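PDB 3RQB: acyl-CoA thioesterase from Alicyclobacillus acidocaldarius subsp. acidocaldarius, which probably hydrolyses acyl-CoA thioesters to coenzyme A and the free acid, although its own substrates are not established. Local coordinates for residues F244-E249 / T261-Y266; T237-G242 / V265-P270; P72-P77 / M98-E103. All coordinates share one frame; numbering follows the deposited sequence.

Contact 1 (F244-E249 / T261-Y266); sequences FDQIGE and TTQLVY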
loop_
_atom_site.group_PDB
_atom_site.type_symbol
_atom_site.label_atom_id
_atom_site.label_comp_id
_atom_site.label_asym_id
_atom_site.label_seq_id
_atom_site.Cartn_x
_atom_site.Cartn_y
_atom_site.Cartn_z
ATOM N N PHE B 244 -8.172 -4.588 -10.649
ATOM C CA PHE B 244 -6.781 -4.940 -10.887
ATOM C C PHE B 244 -5.865 -4.005 -10.104
ATOM O O PHE B 244 -6.324 -3.013 -9.531
ATOM C CB PHE B 244 -6.453 -4.847 -12.377
ATOM C CG PHE B 244 -6.328 -3.439 -12.874
ATOM C CD1 PHE B 244 -7.428 -2.779 -13.401
ATOM C CD2 PHE B 244 -5.105 -2.767 -12.800
ATOM C CE1 PHE B 244 -7.311 -1.476 -13.852
ATOM C CE2 PHE B 244 -4.973 -1.467 -13.242
ATOM C CZ PHE B 244 -6.075 -0.816 -13.771
ATOM N N ASP B 245 -4.563 -4.279 -10.167
ATOM C CA ASP B 245 -3.584 -3.605 -9.325
ATOM C C ASP B 245 -2.361 -3.142 -10.110
ATOM O O ASP B 245 -2.037 -3.672 -11.171
ATOM C CB ASP B 245 -3.123 -4.539 -8.204
ATOM C CG ASP B 245 -1.990 -5.451 -8.639
ATOM O OD1 ASP B 245 -2.033 -5.961 -9.780
ATOM O OD2 ASP B 245 -1.047 -5.638 -7.845
ATOM N N GLN B 246 -1.665 -2.158 -9.563
ATOM C CA GLN B 246 -0.474 -1.660 -10.205
ATOM C C GLN B 246 0.614 -1.660 -9.167
ATOM O O GLN B 246 0.418 -1.163 -8.065
ATOM C CB GLN B 246 -0.706 -0.241 -10.724
ATOM C CG GLN B 246 0.297 0.200 -11.769
ATOM C CD GLN B 246 -0.072 1.523 -12.403
ATOM O OE1 GLN B 246 -0.861 1.574 -13.346
ATOM N NE2 GLN B 246 0.504 2.609 -11.890
ATOM N N ILE B 247 1.747 -2.249 -9.513
ATOM C CA ILE B 247 2.939 -2.134 -8.695
ATOM C C ILE B 247 3.972 -1.348 -9.473
ATOM O O ILE B 247 4.171 -1.583 -10.665
ATOM C CB ILE B 247 3.514 -3.501 -8.348
ATOM C CG1 ILE B 247 2.405 -4.418 -7.840
ATOM C CG2 ILE B 247 4.611 -3.359 -7.315
ATOM C CD1 ILE B 247 2.916 -5.638 -7.104
ATOM N N GLY B 248 4.636 -0.410 -8.814
ATOM C CA GLY B 248 5.604 0.392 -9.526
ATOM C C GLY B 248 6.747 0.930 -8.699
ATOM O O GLY B 248 6.632 1.079 -7.483
ATOM N N GLU B 249 7.850 1.229 -9.385
ATOM C CA GLU B 249 9.054 1.775 -8.767
ATOM C C GLU B 249 9.531 3.006 -9.515
ATOM O O GLU B 249 9.297 3.139 -10.714
ATOM C CB GLU B 249 10.165 0.745 -8.808
ATOM C CG GLU B 249 9.700 -0.622 -8.412
ATOM C CD GLU B 249 10.448 -1.712 -9.138
ATOM O OE1 GLU B 249 11.423 -1.395 -9.864
ATOM O OE2 GLU B 249 10.047 -2.888 -8.986
ATOM N N THR B 261 5.344 2.100 -5.272
ATOM C CA THR B 261 3.913 2.342 -5.149
ATOM C C THR B 261 3.072 1.171 -5.542
ATOM O O THR B 261 3.455 0.357 -6.377
ATOM C CB THR B 261 3.432 3.470 -6.057
ATOM O OG1 THR B 261 3.673 3.118 -7.422
ATOM C CG2 THR B 261 4.159 4.732 -5.732
ATOM N N THR B 262 1.889 1.138 -4.950
ATOM C CA THR B 262 0.844 0.220 -5.348
ATOM C C THR B 262 -0.455 0.977 -5.569
ATOM O O THR B 262 -0.686 2.064 -5.016
ATOM C CB THR B 262 0.623 -0.874 -4.303
ATOM O OG1 THR B 262 0.085 -0.294 -3.108
ATOM C CG2 THR B 262 1.938 -1.556 -3.981
ATOM N N GLN B 263 -1.296 0.387 -6.396
ATOM C CA GLN B 263 -2.548 1.000 -6.755
ATOM C C GLN B 263 -3.561 -0.113 -6.875
ATOM O O GLN B 263 -3.275 -1.145 -7.481
ATOM C CB GLN B 263 -2.385 1.687 -8.107
ATOM C CG GLN B 263 -3.331 2.829 -8.371
ATOM C CD GLN B 263 -2.789 3.768 -9.424
ATOM O OE1 GLN B 263 -3.491 4.140 -10.357
ATOM N NE2 GLN B 263 -1.527 4.151 -9.280
ATOM N N LEU B 264 -4.741 0.089 -6.300
ATOM C CA LEU B 264 -5.855 -0.817 -6.539
ATOM C C LEU B 264 -6.882 -0.095 -7.393
ATOM O O LEU B 264 -7.342 0.995 -7.047
ATOM C CB LEU B 264 -6.491 -1.285 -5.236
ATOM C CG LEU B 264 -7.577 -2.339 -5.484
ATOM C CD1 LEU B 264 -6.984 -3.502 -6.260
ATOM C CD2 LEU B 264 -8.250 -2.832 -4.192
ATOM N N VAL B 265 -7.246 -0.697 -8.513
ATOM C CA VAL B 265 -8.054 0.019 -9.468
ATOM C C VAL B 265 -9.273 -0.753 -9.930
ATOM O O VAL B 265 -9.175 -1.874 -10.436
ATOM C CB VAL B 265 -7.229 0.386 -10.682
ATOM C CG1 VAL B 265 -7.992 1.374 -11.538
ATOM C CG2 VAL B 265 -5.902 0.960 -10.243
ATOM N N TYR B 266 -10.422 -0.122 -9.747
ATOM C CA TYR B 266 -11.668 -0.590 -10.313
ATOM C C TYR B 266 -11.597 -0.639 -11.831
ATOM O O TYR B 266 -11.085 0.272 -12.475
ATOM C CB TYR B 266 -12.790 0.348 -9.916
ATOM C CG TYR B 266 -14.096 0.001 -10.574
ATOM C CD1 TYR B 266 -14.873 -1.059 -10.103
ATOM C CD2 TYR B 266 -14.560 0.721 -11.665
ATOM C CE1 TYR B 266 -16.086 -1.390 -10.700
ATOM C CE2 TYR B 266 -15.771 0.398 -12.269
ATOM C CZ TYR B 266 -16.532 -0.659 -11.782
ATOM O OH TYR B 266 -17.735 -0.980 -12.380
#
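Phe244 carries its ring between its own backbone N and carbonyl carbon (chi1 74°), while Val265 sets CG1 anti to N (chi1 -168°), and these torsions lay the two side chains next to each other, pointing the same way. They belong to an antiparallel beta hairpin of the C-terminal hot-dog domain, formed by strands 243-251 and 257-267. Val265 CB sits over one face of the Phe244 ring, displaced toward its rim, in a CH-pi contact 3.8 Å from the ring centroid. Val265 CG1 follows at 3.7 Å from Phe244 CZ. An alanine here in place of Phe244 would remove the ring and would probably cost Val265 its CH-pi partner and Phe239 one of its ring neighbours. Farther along the same face, Gln246 and Gln263 run side by side as extended chains, with Gln246 CB 3.7 Å from Gln263 CB; Gln246 OE1 goes on to accept from Arg195 NE. Gly248 leaves this row without a side chain beside Thr261. The other face carries Asp245, Ile247, Thr262 and Leu264. Of these, Asp245, Thr262 and Leu264 meet the second subunit, where Thr262 OG1 hydrogen-bonds Tyr214 OH of that chain; Asp245 OD2 hydrogen-bonds Thr237 OG1 of strand 230-240. Six backbone hydrogen bonds tie the two segments, paired at Phe244-Val265, Gln246-Gln263 and Gly248-Thr261. Gln263 N to Gln246 O is the most bent of them (134° at the hydrogen). By contrast, Val265 N meets Phe244 O at 2.7 Å, nearly along the C=O axis.

Contact 2 (T237-G242 / V265-P270); sequences TGFSHG and VYMKAP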
loop_
_atom_site.group_PDB
_atom_site.type_symbol
_atom_site.label_atom_id
_atom_site.label_comp_id
_atom_site.label_asym_id
_atom_site.label_seq_id
_atom_site.Cartn_x
_atom_site.Cartn_y
_atom_site.Cartn_z
ATOM N N THR B 237 -0.259 -7.244 -11.576
ATOM C CA THR B 237 -0.231 -8.583 -11.017
ATOM C C THR B 237 -1.351 -9.429 -11.618
ATOM O O THR B 237 -1.098 -10.405 -12.321
ATOM C CB THR B 237 -0.324 -8.546 -9.493
ATOM O OG1 THR B 237 0.379 -7.394 -9.008
ATOM C CG2 THR B 237 0.299 -9.794 -8.913
ATOM N N GLY B 238 -2.592 -9.046 -11.364
ATOM C CA GLY B 238 -3.705 -9.771 -11.935
ATOM C C GLY B 238 -4.883 -8.864 -12.201
ATOM O O GLY B 238 -4.881 -7.701 -11.800
ATOM N N PHE B 239 -5.873 -9.397 -12.910
ATOM C CA PHE B 239 -7.120 -8.699 -13.152
ATOM C C PHE B 239 -8.236 -9.688 -12.873
ATOM O O PHE B 239 -8.356 -10.699 -13.570
ATOM C CB PHE B 239 -7.210 -8.271 -14.612
ATOM C CG PHE B 239 -5.983 -7.554 -15.134
ATOM C CD1 PHE B 239 -4.881 -8.269 -15.595
ATOM C CD2 PHE B 239 -5.948 -6.164 -15.213
ATOM C CE1 PHE B 239 -3.754 -7.607 -16.102
ATOM C CE2 PHE B 239 -4.826 -5.496 -15.719
ATOM C CZ PHE B 239 -3.730 -6.219 -16.164
ATOM N N SER B 240 -9.064 -9.419 -11.874
ATOM C CA SER B 240 -10.138 -10.357 -11.594
ATOM C C SER B 240 -11.407 -9.689 -11.112
ATOM O O SER B 240 -11.356 -8.733 -10.343
ATOM C CB SER B 240 -9.687 -11.401 -10.574
ATOM O OG SER B 240 -10.740 -12.301 -10.280
ATOM N N HIS B 241 -12.539 -10.184 -11.597
ATOM C CA HIS B 241 -13.832 -9.846 -11.023
ATOM C C HIS B 241 -13.977 -8.360 -10.723
ATOM O O HIS B 241 -14.403 -7.979 -9.629
ATOM C CB HIS B 241 -14.084 -10.666 -9.761
ATOM C CG HIS B 241 -14.440 -12.092 -10.033
ATOM N ND1 HIS B 241 -13.586 -12.961 -10.676
ATOM C CD2 HIS B 241 -15.558 -12.803 -9.750
ATOM C CE1 HIS B 241 -14.161 -14.145 -10.777
ATOM N NE2 HIS B 241 -15.359 -14.077 -10.223
ATOM N N GLY B 242 -13.602 -7.515 -11.676
ATOM C CA GLY B 242 -13.875 -6.098 -11.546
ATOM C C GLY B 242 -12.743 -5.235 -11.038
ATOM O O GLY B 242 -12.881 -4.017 -10.987
ATOM N N VAL B 265 -7.246 -0.697 -8.513
ATOM C CA VAL B 265 -8.054 0.019 -9.468
ATOM C C VAL B 265 -9.273 -0.753 -9.930
ATOM O O VAL B 265 -9.175 -1.874 -10.436
ATOM C CB VAL B 265 -7.229 0.386 -10.682
ATOM C CG1 VAL B 265 -7.992 1.374 -11.538
ATOM C CG2 VAL B 265 -5.902 0.960 -10.243
ATOM N N TYR B 266 -10.422 -0.122 -9.747
ATOM C CA TYR B 266 -11.668 -0.590 -10.313
ATOM C C TYR B 266 -11.597 -0.639 -11.831
ATOM O O TYR B 266 -11.085 0.272 -12.475
ATOM C CB TYR B 266 -12.790 0.348 -9.916
ATOM C CG TYR B 266 -14.096 0.001 -10.574
ATOM C CD1 TYR B 266 -14.873 -1.059 -10.103
ATOM C CD2 TYR B 266 -14.560 0.721 -11.665
ATOM C CE1 TYR B 266 -16.086 -1.390 -10.700
ATOM C CE2 TYR B 266 -15.771 0.398 -12.269
ATOM C CZ TYR B 266 -16.532 -0.659 -11.782
ATOM O OH TYR B 266 -17.735 -0.980 -12.380
HETATM N N MSE B 267 -12.147 -1.697 -12.402
HETATM C CA MSE B 267 -12.099 -1.897 -13.837
HETATM C C MSE B 267 -13.428 -2.454 -14.371
HETATM O O MSE B 267 -14.007 -3.367 -13.776
HETATM C CB MSE B 267 -10.947 -2.836 -14.134
HETATM C CG MSE B 267 -11.107 -3.690 -15.353
HETATM SE SE MSE B 267 -9.990 -5.243 -15.088
HETATM C CE MSE B 267 -11.134 -6.242 -13.850
ATOM N N LYS B 268 -13.910 -1.898 -15.487
ATOM C CA LYS B 268 -15.230 -2.245 -16.045
ATOM C C LYS B 268 -15.353 -3.321 -17.150
ATOM O O LYS B 268 -16.438 -3.528 -17.673
ATOM C CB LYS B 268 -15.997 -0.986 -16.473
ATOM C CG LYS B 268 -16.691 -0.274 -15.318
ATOM C CD LYS B 268 -18.097 0.187 -15.674
ATOM C CE LYS B 268 -18.872 0.671 -14.432
ATOM N NZ LYS B 268 -18.468 2.027 -13.925
ATOM N N ALA B 269 -14.271 -3.995 -17.519
ATOM C CA ALA B 269 -14.336 -4.986 -18.604
ATOM C C ALA B 269 -15.207 -6.229 -18.333
ATOM O O ALA B 269 -14.905 -7.027 -17.448
ATOM C CB ALA B 269 -12.928 -5.414 -18.999
ATOM N N PRO B 270 -16.299 -6.388 -19.101
ATOM C CA PRO B 270 -17.107 -7.609 -19.133
ATOM C C PRO B 270 -16.674 -8.541 -20.261
ATOM O O PRO B 270 -15.757 -8.214 -21.019
ATOM C CB PRO B 270 -18.510 -7.074 -19.393
ATOM C CG PRO B 270 -18.271 -5.882 -20.272
ATOM C CD PRO B 270 -16.910 -5.319 -19.911
#
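The close packing in this contact gathers round the side chain of Met267, a selenomethionine. Its CG stands anti to the backbone N (chi1 151°) and the chain then bends at chi3 (77°), which brings the terminal CE against the backbone of Gly242, 3.4 Å from Gly242 C. One atom back, SE reaches the root and one flank of Phe239: Met267 SE lies 4.1 Å from Phe239 CB and equally far from Phe239 CD2. The two side chains cross at about a right angle, and SE approaches the ring obliquely, 5.4 Å from the centroid of Phe239, in a Met-aromatic contact. A single hydrogen bond joins the backbones, from Met267 N to Gly242 O at 2.8 Å; it is fairly straight at the hydrogen (157°), although the donor stands above the carbonyl plane.

His241 and Gly242 lie in the tight turn of the beta hairpin between strands 230-240 and 243-251, and the last strand of the hot-dog domain, 257-267, ends against that turn. The positive phi of Gly242 is one at which a CB would run into the carbonyl oxygen of His241, so the absence of a side chain suits the turn.

Away from Met267 the contact loosens. The partly exposed Tyr266 ring merely brushes the turn, with Tyr266 CD1 3.7 Å from Gly242 O. Ser240 and His241 point away from segment 265-270 and pair with each other, Ser240 OG lying 2.9 Å from His241 ND1. Loose toward that segment, they are held by the second subunit, whose Arg115 donates hydrogen bonds to both carbonyl oxygens and whose Trp119 ring also meets Phe239. The solvent side lies beyond Met267, where the chain leaves the strand into loop and Lys268 and Pro270 are exposed.

Contact 3 (P72-P77 / M98-E103); sequences PAKVAP and MMQDGE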
loop_
_atom_site.group_PDB
_atom_site.type_symbol
_atom_site.label_atom_id
_atom_site.label_comp_id
_atom_site.label_asym_id
_atom_site.label_seq_id
_atom_site.Cartn_x
_atom_site.Cartn_y
_atom_site.Cartn_z
ATOM N N PRO B 72 -15.278 10.563 -6.555
ATOM C CA PRO B 72 -14.601 11.535 -7.424
ATOM C C PRO B 72 -14.819 12.963 -6.935
ATOM O O PRO B 72 -15.955 13.375 -6.684
ATOM C CB PRO B 72 -15.281 11.326 -8.786
ATOM C CG PRO B 72 -16.572 10.643 -8.474
ATOM C CD PRO B 72 -16.294 9.783 -7.285
ATOM N N ALA B 73 -13.739 13.719 -6.802
ATOM C CA ALA B 73 -13.868 15.071 -6.300
ATOM C C ALA B 73 -14.410 15.992 -7.397
ATOM O O ALA B 73 -13.999 15.894 -8.557
ATOM C CB ALA B 73 -12.535 15.563 -5.773
ATOM N N LYS B 74 -15.357 16.855 -7.025
ATOM C CA LYS B 74 -15.890 17.890 -7.911
ATOM C C LYS B 74 -14.784 18.905 -8.138
ATOM O O LYS B 74 -13.817 18.925 -7.364
ATOM C CB LYS B 74 -17.110 18.573 -7.287
ATOM C CG LYS B 74 -18.342 17.676 -7.121
ATOM C CD LYS B 74 -18.376 16.960 -5.767
ATOM C CE LYS B 74 -19.801 16.530 -5.407
ATOM N NZ LYS B 74 -20.736 16.599 -6.580
ATOM N N VAL B 75 -14.883 19.756 -9.165
ATOM C CA VAL B 75 -13.815 20.737 -9.245
ATOM C C VAL B 75 -14.443 21.922 -8.557
ATOM O O VAL B 75 -15.186 22.738 -9.119
ATOM C CB VAL B 75 -13.517 21.098 -10.712
ATOM C CG1 VAL B 75 -12.292 21.981 -10.793
ATOM C CG2 VAL B 75 -13.330 19.827 -11.549
ATOM N N ALA B 76 -14.066 21.993 -7.296
ATOM C CA ALA B 76 -14.701 22.843 -6.327
ATOM C C ALA B 76 -13.669 23.152 -5.284
ATOM O O ALA B 76 -12.677 22.437 -5.166
ATOM C CB ALA B 76 -15.914 22.153 -5.705
ATOM N N PRO B 77 -13.884 24.219 -4.528
ATOM C CA PRO B 77 -13.174 24.223 -3.254
ATOM C C PRO B 77 -13.505 22.944 -2.481
ATOM O O PRO B 77 -14.573 22.333 -2.660
ATOM C CB PRO B 77 -13.766 25.427 -2.527
ATOM C CG PRO B 77 -14.315 26.301 -3.604
ATOM C CD PRO B 77 -14.778 25.376 -4.687
HETATM N N MSE B 98 -10.695 14.744 3.235
HETATM C CA MSE B 98 -11.034 15.851 2.345
HETATM C C MSE B 98 -12.534 15.890 2.079
HETATM O O MSE B 98 -13.108 14.914 1.605
HETATM C CB MSE B 98 -10.273 15.744 1.021
HETATM C CG MSE B 98 -10.706 16.781 -0.014
HETATM SE SE MSE B 98 -9.979 16.456 -1.794
HETATM C CE MSE B 98 -8.047 16.467 -1.360
HETATM N N MSE B 99 -13.160 17.024 2.378
HETATM C CA MSE B 99 -14.599 17.186 2.184
HETATM C C MSE B 99 -14.949 18.306 1.220
HETATM O O MSE B 99 -14.300 19.344 1.204
HETATM C CB MSE B 99 -15.284 17.448 3.525
HETATM C CG MSE B 99 -15.403 16.211 4.389
HETATM SE SE MSE B 99 -15.423 16.620 6.288
HETATM C CE MSE B 99 -13.631 17.416 6.458
ATOM N N GLN B 100 -15.980 18.071 0.415
ATOM C CA GLN B 100 -16.619 19.109 -0.394
ATOM C C GLN B 100 -18.114 19.041 -0.154
ATOM O O GLN B 100 -18.700 17.956 -0.208
ATOM C CB GLN B 100 -16.374 18.865 -1.872
ATOM C CG GLN B 100 -15.123 19.474 -2.399
ATOM C CD GLN B 100 -14.821 18.975 -3.784
ATOM O OE1 GLN B 100 -15.197 17.856 -4.143
ATOM N NE2 GLN B 100 -14.149 19.803 -4.582
ATOM N N ASP B 101 -18.741 20.187 0.096
ATOM C CA ASP B 101 -20.184 20.209 0.316
ATOM C C ASP B 101 -20.582 19.256 1.446
ATOM O O ASP B 101 -21.581 18.543 1.338
ATOM C CB ASP B 101 -20.938 19.810 -0.960
ATOM C CG ASP B 101 -20.488 20.592 -2.180
ATOM O OD1 ASP B 101 -20.862 21.781 -2.289
ATOM O OD2 ASP B 101 -19.775 20.011 -3.037
ATOM N N GLY B 102 -19.790 19.227 2.515
ATOM C CA GLY B 102 -20.118 18.440 3.694
ATOM C C GLY B 102 -19.934 16.930 3.597
ATOM O O GLY B 102 -20.091 16.217 4.583
ATOM N N GLU B 103 -19.586 16.425 2.423
ATOM C CA GLU B 103 -19.432 14.984 2.269
ATOM C C GLU B 103 -17.962 14.589 2.115
ATOM O O GLU B 103 -17.148 15.367 1.602
ATOM C CB GLU B 103 -20.276 14.469 1.098
ATOM C CG GLU B 103 -21.758 14.300 1.431
ATOM C CD GLU B 103 -22.595 13.875 0.231
ATOM O OE1 GLU B 103 -22.762 14.696 -0.700
ATOM O OE2 GLU B 103 -23.087 12.721 0.223
#
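Strand 91-100 turns back at its end through a type I' beta turn from Gln100 to Glu103, the turn of the hairpin with strand 103-113, and faces the irregular segment 72-77, which leads into strand 77-87 and curls round the side chain of Gln100. Gln100 does nearly all the work. Its CG is anti to the carbonyl carbon (chi1 -88°) and the chain runs out extended from there, so that the terminal amide enters the bend of the segment and bonds to its backbone. The straightest of these bonds (170°) runs from Gln100 NE2 to Lys74 O at 2.9 Å; the oxygen lies in the plane of the amide, but NE2 comes from above the carbonyl plane, not along a lone pair. Gln100 NE2 also donates to Pro77 O at 3.2 Å, again from above the carbonyl plane, and weakly to Ala76 O at 3.1 Å; with two protons for three acceptors, the weaker bond is probably shared. On the other branch, Gln100 OE1 takes a weak bond from Lys74 N at 3.1 Å. One amide of a buried residue thus ties the strand end to the backbone of Lys74, Ala76 and Pro77. The methyl groups of Ala73 and Ala76 pack against it, and the aliphatic part of Lys74 crosses it obliquely, with Lys74 CD 3.7 Å from Gln100 OE1. The contact joins the loop between strands 61-69 and 77-87 to the end of strand 91-100 in the N-terminal hot-dog domain: Gln100 also touches Phe78 of strand 77-87 and Val105 of strand 103-113, while neighbouring Met98 packs on helix 41-53.

Contacts 1 and 2 form one continuous region of the C-terminal hot-dog domain: their centres lie 12 Å apart, they share Val265 and Tyr266, and strands 230-240, 243-251 and 257-267 run side by side through them. Phe244 of contact 1 packs on Phe239 of contact 2, CB against CD2. Gly242 and Met267 continue the register of contact 1 two residues further on. Both contacts also meet the second subunit. Contact 3 belongs to the N-terminal hot-dog domain, with its centre 24 Å from that of contact 1 and 27 Å from that of contact 2; the nearest atoms stay about 10 Å away from either.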